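Local coordinates for protein B (Streptococcus agalactiae, PDB 5H6I) that acts as a secreted, membrane-permeabilizing pore-forming toxin, the CAMP factor, and also binds the Fc region of IgG, at residues 205-219 against 233-245. Numbering follows the deposited sequence.
Sequences VYNTLNKAITHAVGV and EIVTLQAALQTAL
Glu233 OE2 lies at the edge of the His215 imidazole, near the ring plane, where ND1 donates to it over 2.8 Å. The N-H...O angle of 139° shows a bent bond; the oxygen is met on its syn side, though clearly out of the carboxylate plane, and the two planes stand 49° apart. This pair lies at one end of an antiparallel helix pair within the C-terminal three-helix domain, whose third member is helix 179-196. The segment axes come within 9.3 Å at 170°, a spacing consistent with small residues at the interface: CB of Ala212 touches CB of Ala240 at 3.5 Å. On one flank of that point Leu237 CD1 touches both Ala212 and Ile213 CG1, while its CD2 reaches Ala216 CB; Leu237 and Ile213 also touch helix 179-196, through Thr189 and Arg190, which places this flank against the third helix. Further along, Leu209 keeps CG anti to its N and divides its methyls, CD1 over the Ala240 carbonyl and CD2 against Leu241 CD1 and Ala244 CB. Val205 CG1 packs on the same Ala244 CB at 3.6 Å. At the polar end, a bend at chi2 of Glu233 accompanies contacts of its CG with Val219 CB and CG2. Glu233 OE2 also accepts from a water at 2.7 Å, and that water donates to Ala212 O at 2.9 Å.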
loop_
_atom_site.group_PDB
_atom_site.type_symbol
_atom_site.label_atom_id
_atom_site.label_comp_id
_atom_site.label_asym_id
_atom_site.label_seq_id
_atom_site.Cartn_x
_atom_site.Cartn_y
_atom_site.Cartn_z
ATOM N N VAL A 205 -33.838 -4.605 10.254
ATOM C CA VAL A 205 -32.852 -5.336 9.465
ATOM C C VAL A 205 -31.584 -4.507 9.310
ATOM O O VAL A 205 -30.466 -5.021 9.449
ATOM C CB VAL A 205 -33.454 -5.727 8.102
ATOM C CG1 VAL A 205 -32.359 -6.077 7.110
ATOM C CG2 VAL A 205 -34.425 -6.886 8.265
ATOM N N TYR A 206 -31.736 -3.210 9.032
ATOM C CA TYR A 206 -30.584 -2.315 8.972
ATOM C C TYR A 206 -29.858 -2.263 10.310
ATOM O O TYR A 206 -28.624 -2.205 10.355
ATOM C CB TYR A 206 -31.038 -0.916 8.548
ATOM C CG TYR A 206 -29.939 0.127 8.510
ATOM C CD1 TYR A 206 -29.618 0.872 9.640
ATOM C CD2 TYR A 206 -29.235 0.378 7.340
ATOM C CE1 TYR A 206 -28.616 1.825 9.608
ATOM C CE2 TYR A 206 -28.235 1.333 7.299
ATOM C CZ TYR A 206 -27.929 2.052 8.434
ATOM O OH TYR A 206 -26.934 3.001 8.395
ATOM N N ASN A 207 -30.610 -2.286 11.414
ATOM C CA ASN A 207 -29.997 -2.194 12.735
ATOM C C ASN A 207 -29.195 -3.447 13.066
ATOM O O ASN A 207 -28.089 -3.356 13.612
ATOM C CB ASN A 207 -31.073 -1.950 13.793
ATOM C CG ASN A 207 -30.519 -1.320 15.056
ATOM O OD1 ASN A 207 -29.308 -1.162 15.206
ATOM N ND2 ASN A 207 -31.407 -0.957 15.973
ATOM N N THR A 208 -29.733 -4.628 12.745
ATOM C CA THR A 208 -29.026 -5.867 13.056
ATOM C C THR A 208 -27.766 -6.012 12.211
ATOM O O THR A 208 -26.745 -6.516 12.694
ATOM C CB THR A 208 -29.948 -7.071 12.853
ATOM O OG1 THR A 208 -30.498 -7.040 11.530
ATOM C CG2 THR A 208 -31.077 -7.058 13.875
ATOM N N LEU A 209 -27.817 -5.580 10.949
ATOM C CA LEU A 209 -26.625 -5.637 10.107
ATOM C C LEU A 209 -25.563 -4.662 10.597
ATOM O O LEU A 209 -24.366 -4.972 10.571
ATOM C CB LEU A 209 -26.992 -5.348 8.652
ATOM C CG LEU A 209 -25.829 -5.262 7.660
ATOM C CD1 LEU A 209 -24.960 -6.513 7.729
ATOM C CD2 LEU A 209 -26.341 -5.039 6.244
ATOM N N ASN A 210 -25.981 -3.478 11.050
ATOM C CA ASN A 210 -25.035 -2.517 11.601
ATOM C C ASN A 210 -24.407 -3.006 12.900
ATOM O O ASN A 210 -23.310 -2.556 13.250
ATOM C CB ASN A 210 -25.727 -1.173 11.823
ATOM C CG ASN A 210 -25.357 -0.147 10.773
ATOM O OD1 ASN A 210 -25.025 -0.496 9.642
ATOM N ND2 ASN A 210 -25.412 1.127 11.143
ATOM N N LYS A 211 -25.071 -3.915 13.617
ATOM C CA LYS A 211 -24.466 -4.494 14.813
ATOM C C LYS A 211 -23.310 -5.418 14.452
ATOM O O LYS A 211 -22.283 -5.437 15.140
ATOM C CB LYS A 211 -25.519 -5.247 15.628
ATOM C CG LYS A 211 -26.510 -4.354 16.357
ATOM C CD LYS A 211 -27.659 -5.167 16.933
ATOM C CE LYS A 211 -28.710 -4.276 17.573
ATOM N NZ LYS A 211 -29.901 -5.056 18.008
ATOM N N ALA A 212 -23.459 -6.188 13.372
ATOM C CA ALA A 212 -22.392 -7.092 12.958
ATOM C C ALA A 212 -21.217 -6.337 12.354
ATOM O O ALA A 212 -20.067 -6.772 12.492
ATOM C CB ALA A 212 -22.931 -8.119 11.965
ATOM N N ILE A 213 -21.480 -5.219 11.675
ATOM C CA ILE A 213 -20.393 -4.396 11.154
ATOM C C ILE A 213 -19.588 -3.797 12.299
ATOM O O ILE A 213 -18.353 -3.852 12.308
ATOM C CB ILE A 213 -20.945 -3.306 10.218
ATOM C CG1 ILE A 213 -21.617 -3.938 8.999
ATOM C CG2 ILE A 213 -19.834 -2.362 9.785
ATOM C CD1 ILE A 213 -22.311 -2.938 8.098
ATOM N N THR A 214 -20.280 -3.222 13.288
ATOM C CA THR A 214 -19.595 -2.688 14.461
ATOM C C THR A 214 -18.859 -3.782 15.223
ATOM O O THR A 214 -17.772 -3.542 15.762
ATOM C CB THR A 214 -20.599 -1.979 15.375
ATOM O OG1 THR A 214 -21.214 -0.897 14.663
ATOM C CG2 THR A 214 -19.911 -1.429 16.616
ATOM N N HIS A 215 -19.425 -4.992 15.267
ATOM C CA HIS A 215 -18.751 -6.097 15.942
ATOM C C HIS A 215 -17.489 -6.514 15.199
ATOM O O HIS A 215 -16.473 -6.842 15.824
ATOM C CB HIS A 215 -19.705 -7.283 16.089
ATOM C CG HIS A 215 -19.056 -8.514 16.640
ATOM N ND1 HIS A 215 -18.525 -9.500 15.837
ATOM C CD2 HIS A 215 -18.849 -8.918 17.916
ATOM C CE1 HIS A 215 -18.022 -10.458 16.593
ATOM N NE2 HIS A 215 -18.205 -10.129 17.860
ATOM N N ALA A 216 -17.533 -6.514 13.863
ATOM C CA ALA A 216 -16.342 -6.842 13.089
ATOM C C ALA A 216 -15.246 -5.803 13.285
ATOM O O ALA A 216 -14.056 -6.143 13.252
ATOM C CB ALA A 216 -16.694 -6.973 11.608
ATOM N N VAL A 217 -15.623 -4.538 13.489
ATOM C CA VAL A 217 -14.635 -3.504 13.784
ATOM C C VAL A 217 -13.953 -3.781 15.115
ATOM O O VAL A 217 -12.754 -3.516 15.276
ATOM C CB VAL A 217 -15.300 -2.113 13.762
ATOM C CG1 VAL A 217 -14.303 -1.031 14.146
ATOM C CG2 VAL A 217 -15.889 -1.826 12.390
ATOM N N GLY A 218 -14.692 -4.326 16.083
ATOM C CA GLY A 218 -14.079 -4.691 17.350
ATOM C C GLY A 218 -13.055 -5.799 17.204
ATOM O O GLY A 218 -12.028 -5.801 17.889
ATOM N N VAL A 219 -13.317 -6.756 16.311
ATOM C CA VAL A 219 -12.338 -7.803 16.039
ATOM C C VAL A 219 -11.111 -7.217 15.354
ATOM O O VAL A 219 -9.971 -7.590 15.661
ATOM C CB VAL A 219 -12.978 -8.925 15.201
ATOM C CG1 VAL A 219 -11.914 -9.862 14.650
ATOM C CG2 VAL A 219 -13.992 -9.694 16.033
ATOM N N GLU A 233 -14.619 -14.106 11.494
ATOM C CA GLU A 233 -15.314 -12.823 11.523
ATOM C C GLU A 233 -15.703 -12.368 10.122
ATOM O O GLU A 233 -16.746 -11.729 9.946
ATOM C CB GLU A 233 -14.443 -11.767 12.203
ATOM C CG GLU A 233 -15.180 -10.481 12.546
ATOM C CD GLU A 233 -16.340 -10.714 13.494
ATOM O OE1 GLU A 233 -16.212 -11.575 14.390
ATOM O OE2 GLU A 233 -17.380 -10.037 13.343
ATOM N N ILE A 234 -14.883 -12.688 9.119
ATOM C CA ILE A 234 -15.234 -12.358 7.740
ATOM C C ILE A 234 -16.457 -13.152 7.301
ATOM O O ILE A 234 -17.355 -12.621 6.636
ATOM C CB ILE A 234 -14.028 -12.601 6.814
ATOM C CG1 ILE A 234 -12.941 -11.548 7.061
ATOM C CG2 ILE A 234 -14.458 -12.602 5.354
ATOM C CD1 ILE A 234 -11.729 -11.698 6.160
ATOM N N VAL A 235 -16.522 -14.431 7.678
ATOM C CA VAL A 235 -17.659 -15.270 7.314
ATOM C C VAL A 235 -18.895 -14.879 8.115
ATOM O O VAL A 235 -20.017 -14.874 7.591
ATOM C CB VAL A 235 -17.298 -16.756 7.504
ATOM C CG1 VAL A 235 -18.538 -17.583 7.814
ATOM C CG2 VAL A 235 -16.579 -17.292 6.273
ATOM N N THR A 236 -18.712 -14.544 9.394
ATOM C CA THR A 236 -19.839 -14.108 10.214
ATOM C C THR A 236 -20.450 -12.823 9.675
ATOM O O THR A 236 -21.678 -12.694 9.595
ATOM C CB THR A 236 -19.394 -13.919 11.665
ATOM O OG1 THR A 236 -18.884 -15.158 12.171
ATOM C CG2 THR A 236 -20.563 -13.463 12.525
ATOM N N LEU A 237 -19.608 -11.860 9.292
ATOM C CA LEU A 237 -20.123 -10.622 8.720
ATOM C C LEU A 237 -20.759 -10.869 7.357
ATOM O O LEU A 237 -21.785 -10.264 7.025
ATOM C CB LEU A 237 -19.008 -9.582 8.617
ATOM C CG LEU A 237 -19.423 -8.208 8.082
ATOM C CD1 LEU A 237 -20.446 -7.557 9.003
ATOM C CD2 LEU A 237 -18.213 -7.308 7.903
ATOM N N GLN A 238 -20.169 -11.761 6.557
ATOM C CA GLN A 238 -20.775 -12.117 5.278
ATOM C C GLN A 238 -22.115 -12.813 5.484
ATOM O O GLN A 238 -23.055 -12.610 4.707
ATOM C CB GLN A 238 -19.827 -13.006 4.475
ATOM C CG GLN A 238 -18.768 -12.243 3.698
ATOM C CD GLN A 238 -17.856 -13.158 2.905
ATOM O OE1 GLN A 238 -17.592 -14.290 3.307
ATOM N NE2 GLN A 238 -17.370 -12.670 1.770
ATOM N N ALA A 239 -22.219 -13.638 6.529
ATOM C CA ALA A 239 -23.493 -14.274 6.843
ATOM C C ALA A 239 -24.515 -13.260 7.339
ATOM O O ALA A 239 -25.716 -13.422 7.097
ATOM C CB ALA A 239 -23.291 -15.377 7.881
ATOM N N ALA A 240 -24.061 -12.214 8.034
ATOM C CA ALA A 240 -24.980 -11.179 8.490
ATOM C C ALA A 240 -25.470 -10.315 7.336
ATOM O O ALA A 240 -26.571 -9.758 7.404
ATOM C CB ALA A 240 -24.312 -10.314 9.555
ATOM N N LEU A 241 -24.669 -10.187 6.275
ATOM C CA LEU A 241 -25.118 -9.440 5.105
ATOM C C LEU A 241 -26.176 -10.215 4.332
ATOM O O LEU A 241 -27.192 -9.646 3.918
ATOM C CB LEU A 241 -23.930 -9.104 4.205
ATOM C CG LEU A 241 -24.266 -8.359 2.912
ATOM C CD1 LEU A 241 -24.982 -7.051 3.217
ATOM C CD2 LEU A 241 -23.009 -8.107 2.095
ATOM N N GLN A 242 -25.959 -11.518 4.130
ATOM C CA GLN A 242 -26.963 -12.337 3.461
ATOM C C GLN A 242 -28.215 -12.492 4.313
ATOM O O GLN A 242 -29.310 -12.687 3.774
ATOM C CB GLN A 242 -26.380 -13.707 3.112
ATOM C CG GLN A 242 -25.881 -13.819 1.680
ATOM C CD GLN A 242 -25.086 -12.603 1.241
ATOM O OE1 GLN A 242 -25.542 -11.815 0.410
ATOM N NE2 GLN A 242 -23.891 -12.443 1.798
ATOM N N THR A 243 -28.074 -12.413 5.638
ATOM C CA THR A 243 -29.246 -12.386 6.507
ATOM C C THR A 243 -30.072 -11.129 6.263
ATOM O O THR A 243 -31.306 -11.185 6.207
ATOM C CB THR A 243 -28.815 -12.473 7.972
ATOM O OG1 THR A 243 -28.333 -13.793 8.253
ATOM C CG2 THR A 243 -29.981 -12.156 8.901
ATOM N N ALA A 244 -29.404 -9.985 6.102
ATOM C CA ALA A 244 -30.108 -8.737 5.837
ATOM C C ALA A 244 -30.638 -8.658 4.411
ATOM O O ALA A 244 -31.506 -7.824 4.133
ATOM C CB ALA A 244 -29.191 -7.547 6.116
ATOM N N LEU A 245 -30.143 -9.503 3.508
ATOM C CA LEU A 245 -30.533 -9.456 2.105
ATOM C C LEU A 245 -31.586 -10.491 1.733
ATOM O O LEU A 245 -32.089 -10.456 0.605
ATOM C CB LEU A 245 -29.303 -9.645 1.207
ATOM C CG LEU A 245 -28.327 -8.470 1.146
ATOM C CD1 LEU A 245 -27.066 -8.857 0.386
ATOM C CD2 LEU A 245 -28.989 -7.258 0.516
HETATM O O HOH W 1 -20.044 -9.634 13.135
#